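PT26-6P (Thermococcus sp., PDB 2WB7) is of unknown function but is encoded by a mobile extrachromosomal element of euryarchaea and combines two immunoglobulin-like domains with a helical domain. Local coordinates at residues 160-168 / 211-221. Numbering follows the deposited sequence.
Sequences TTHFEIRVI and KAETTTAWGHV
Val167 and Ala212 exchange two backbone hydrogen bonds, Val167 N to Ala212 O (2.8 Å) and Ala212 N to Val167 O, where strands 163-168 and 211-213 run antiparallel at 167°; Thr214 N to Ile165 O adds a third. On the face carrying Arg166, Lys211 and Glu213, the guanidinium turns its NE edge to the carboxylate: NE and NH2 both grip Glu213 OE2 (2.8 Å from NH2) from the same side of the carboxylate plane. Lys211 NZ sits over the guanidinium face, 3.5 Å from Glu213 OE2, so Glu213 probably offsets two positive charges. Beyond the Thr214 amide, side chains do the bonding. Thr214 OG1, set between its own N and carbonyl carbon (chi1 56°), accepts from Ile165 N (3.0 Å) and donates to Glu164 OE1, whose modelled place is less sure; the bend at chi2 brings the carboxylate to the backbone amides of Thr216 and Ala217, where the bonds are doubtful or weak. Farther along, the His162 ring stacks face-to-face on the Trp218 six-membered ring, planes 29° apart, while Phe163 CD2 packs against Trp218 CB (3.7 Å). A serine in place of Trp218 would probably leave His162 without its stacking partner, free to turn. Val167, Ala212 and Thr214 reach Ile53 and Ile55 of strand 52-62, in the other sheet, and the 3-10 segment 217-220 leads there, consistent with the beta-sandwich of an immunoglobulin-like domain.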
# COMPACT_ATOMS: atom_id res chain seq x y z
N THR A 160 11.98 7.93 -2.07
CA THR A 160 13.01 6.92 -2.28
C THR A 160 14.32 7.58 -2.72
O THR A 160 14.32 8.54 -3.49
CB THR A 160 12.54 5.87 -3.31
OG1 THR A 160 12.06 6.53 -4.49
CG2 THR A 160 11.43 5.03 -2.72
N THR A 161 15.43 7.07 -2.19
CA THR A 161 16.76 7.62 -2.44
C THR A 161 17.36 7.10 -3.75
O THR A 161 17.06 5.98 -4.17
CB THR A 161 17.73 7.23 -1.32
OG1 THR A 161 17.16 7.55 -0.03
CG2 THR A 161 19.06 7.95 -1.51
N HIS A 162 18.20 7.91 -4.38
CA HIS A 162 18.95 7.50 -5.58
C HIS A 162 20.12 6.60 -5.20
O HIS A 162 20.82 6.88 -4.22
CB HIS A 162 19.49 8.73 -6.33
CG HIS A 162 18.50 9.37 -7.25
ND1 HIS A 162 18.72 10.58 -7.86
CD2 HIS A 162 17.27 8.96 -7.65
CE1 HIS A 162 17.68 10.89 -8.62
NE2 HIS A 162 16.79 9.92 -8.51
N PHE A 163 20.36 5.54 -5.96
CA PHE A 163 21.43 4.59 -5.66
C PHE A 163 21.84 3.82 -6.92
O PHE A 163 21.15 3.89 -7.94
CB PHE A 163 20.97 3.58 -4.60
CG PHE A 163 19.99 2.58 -5.14
CD1 PHE A 163 20.40 1.31 -5.53
CD2 PHE A 163 18.64 2.91 -5.28
CE1 PHE A 163 19.50 0.39 -6.05
CE2 PHE A 163 17.74 2.00 -5.80
CZ PHE A 163 18.17 0.74 -6.18
N GLU A 164 22.95 3.09 -6.84
CA GLU A 164 23.38 2.19 -7.90
C GLU A 164 23.97 0.93 -7.29
O GLU A 164 24.44 0.93 -6.16
CB GLU A 164 24.42 2.86 -8.80
CG GLU A 164 23.94 4.10 -9.54
CD GLU A 164 23.04 3.78 -10.71
OE1 GLU A 164 23.02 2.61 -11.12
OE2 GLU A 164 22.36 4.70 -11.23
N ILE A 165 23.95 -0.15 -8.06
CA ILE A 165 24.63 -1.38 -7.66
C ILE A 165 25.95 -1.54 -8.40
O ILE A 165 26.06 -1.28 -9.60
CB ILE A 165 23.75 -2.61 -7.92
CG1 ILE A 165 22.40 -2.46 -7.23
CG2 ILE A 165 24.45 -3.88 -7.43
CD1 ILE A 165 21.47 -3.62 -7.50
N ARG A 166 26.98 -1.97 -7.68
CA ARG A 166 28.21 -2.31 -8.37
C ARG A 166 28.79 -3.66 -7.92
O ARG A 166 28.62 -4.09 -6.77
CB ARG A 166 29.23 -1.17 -8.31
CG ARG A 166 30.04 -1.04 -7.03
CD ARG A 166 31.30 -0.18 -7.29
NE ARG A 166 31.02 1.13 -7.91
CZ ARG A 166 31.44 2.30 -7.42
NH1 ARG A 166 32.15 2.34 -6.30
NH2 ARG A 166 31.14 3.43 -8.05
N VAL A 167 29.45 -4.32 -8.87
CA VAL A 167 29.99 -5.66 -8.67
C VAL A 167 31.49 -5.69 -8.95
O VAL A 167 31.98 -5.02 -9.86
CB VAL A 167 29.30 -6.66 -9.60
CG1 VAL A 167 29.72 -8.09 -9.26
CG2 VAL A 167 27.78 -6.51 -9.52
N ILE A 168 32.21 -6.46 -8.16
CA ILE A 168 33.65 -6.58 -8.35
C ILE A 168 34.05 -8.04 -8.39
O ILE A 168 33.81 -8.78 -7.44
CB ILE A 168 34.42 -5.83 -7.27
CG1 ILE A 168 34.09 -4.34 -7.36
CG2 ILE A 168 35.92 -6.06 -7.42
CD1 ILE A 168 34.92 -3.44 -6.44
N LYS A 211 35.08 -5.00 -12.83
CA LYS A 211 34.12 -4.24 -12.07
C LYS A 211 33.02 -3.74 -13.00
O LYS A 211 33.30 -3.21 -14.08
CB LYS A 211 34.80 -3.07 -11.35
CG LYS A 211 33.99 -1.79 -11.31
CD LYS A 211 34.89 -0.59 -11.00
CE LYS A 211 34.15 0.74 -11.14
NZ LYS A 211 33.08 0.87 -10.11
N ALA A 212 31.78 -3.95 -12.58
CA ALA A 212 30.62 -3.50 -13.32
C ALA A 212 29.74 -2.66 -12.41
O ALA A 212 29.82 -2.76 -11.18
CB ALA A 212 29.84 -4.70 -13.89
N GLU A 213 28.91 -1.83 -13.01
CA GLU A 213 28.03 -0.95 -12.27
C GLU A 213 26.75 -0.70 -13.07
O GLU A 213 26.75 -0.79 -14.29
CB GLU A 213 28.74 0.36 -11.99
CG GLU A 213 27.93 1.39 -11.25
CD GLU A 213 28.77 2.59 -10.93
OE1 GLU A 213 28.33 3.72 -11.24
OE2 GLU A 213 29.88 2.38 -10.38
N THR A 214 25.66 -0.39 -12.38
CA THR A 214 24.40 -0.15 -13.06
C THR A 214 24.26 1.33 -13.40
O THR A 214 25.07 2.15 -12.98
CB THR A 214 23.20 -0.62 -12.22
OG1 THR A 214 23.22 0.01 -10.94
CG2 THR A 214 23.27 -2.13 -12.02
N THR A 215 23.22 1.66 -14.16
CA THR A 215 22.98 3.04 -14.52
C THR A 215 21.52 3.41 -14.30
O THR A 215 20.64 2.84 -14.94
CB THR A 215 23.35 3.31 -16.00
OG1 THR A 215 24.48 2.50 -16.36
CG2 THR A 215 23.68 4.79 -16.21
N THR A 216 21.25 4.34 -13.40
CA THR A 216 19.86 4.70 -13.11
C THR A 216 19.09 3.47 -12.60
O THR A 216 17.92 3.27 -12.91
CB THR A 216 19.18 5.30 -14.36
OG1 THR A 216 20.09 6.22 -14.98
CG2 THR A 216 17.89 6.04 -14.00
N ALA A 217 19.77 2.65 -11.80
CA ALA A 217 19.11 1.51 -11.17
C ALA A 217 17.83 1.97 -10.48
O ALA A 217 16.77 1.38 -10.67
CB ALA A 217 20.03 0.84 -10.17
N TRP A 218 17.96 3.03 -9.68
CA TRP A 218 16.86 3.57 -8.89
C TRP A 218 15.65 3.89 -9.74
O TRP A 218 14.55 4.02 -9.22
CB TRP A 218 17.29 4.83 -8.14
CG TRP A 218 17.86 5.90 -9.02
CD1 TRP A 218 19.19 6.12 -9.28
CD2 TRP A 218 17.14 6.88 -9.77
NE1 TRP A 218 19.33 7.18 -10.14
CE2 TRP A 218 18.09 7.67 -10.45
CE3 TRP A 218 15.78 7.19 -9.91
CZ2 TRP A 218 17.72 8.74 -11.28
CZ3 TRP A 218 15.41 8.24 -10.73
CH2 TRP A 218 16.38 9.01 -11.41
N GLY A 219 15.83 3.96 -11.06
CA GLY A 219 14.71 4.24 -11.94
C GLY A 219 13.70 3.11 -12.07
O GLY A 219 12.79 3.17 -12.89
N HIS A 220 13.86 2.07 -11.26
CA HIS A 220 12.92 0.95 -11.31
C HIS A 220 11.99 1.01 -10.12
O HIS A 220 11.10 0.17 -9.98
CB HIS A 220 13.65 -0.39 -11.33
CG HIS A 220 14.49 -0.60 -12.55
ND1 HIS A 220 15.87 -0.51 -12.53
CD2 HIS A 220 14.15 -0.88 -13.84
CE1 HIS A 220 16.34 -0.72 -13.75
NE2 HIS A 220 15.32 -0.95 -14.56
N VAL A 221 12.20 2.01 -9.28
CA VAL A 221 11.41 2.21 -8.07
C VAL A 221 10.30 3.21 -8.30
O VAL A 221 10.52 4.27 -8.89
CB VAL A 221 12.29 2.73 -6.94
CG1 VAL A 221 11.49 2.85 -5.69
CG2 VAL A 221 13.46 1.79 -6.72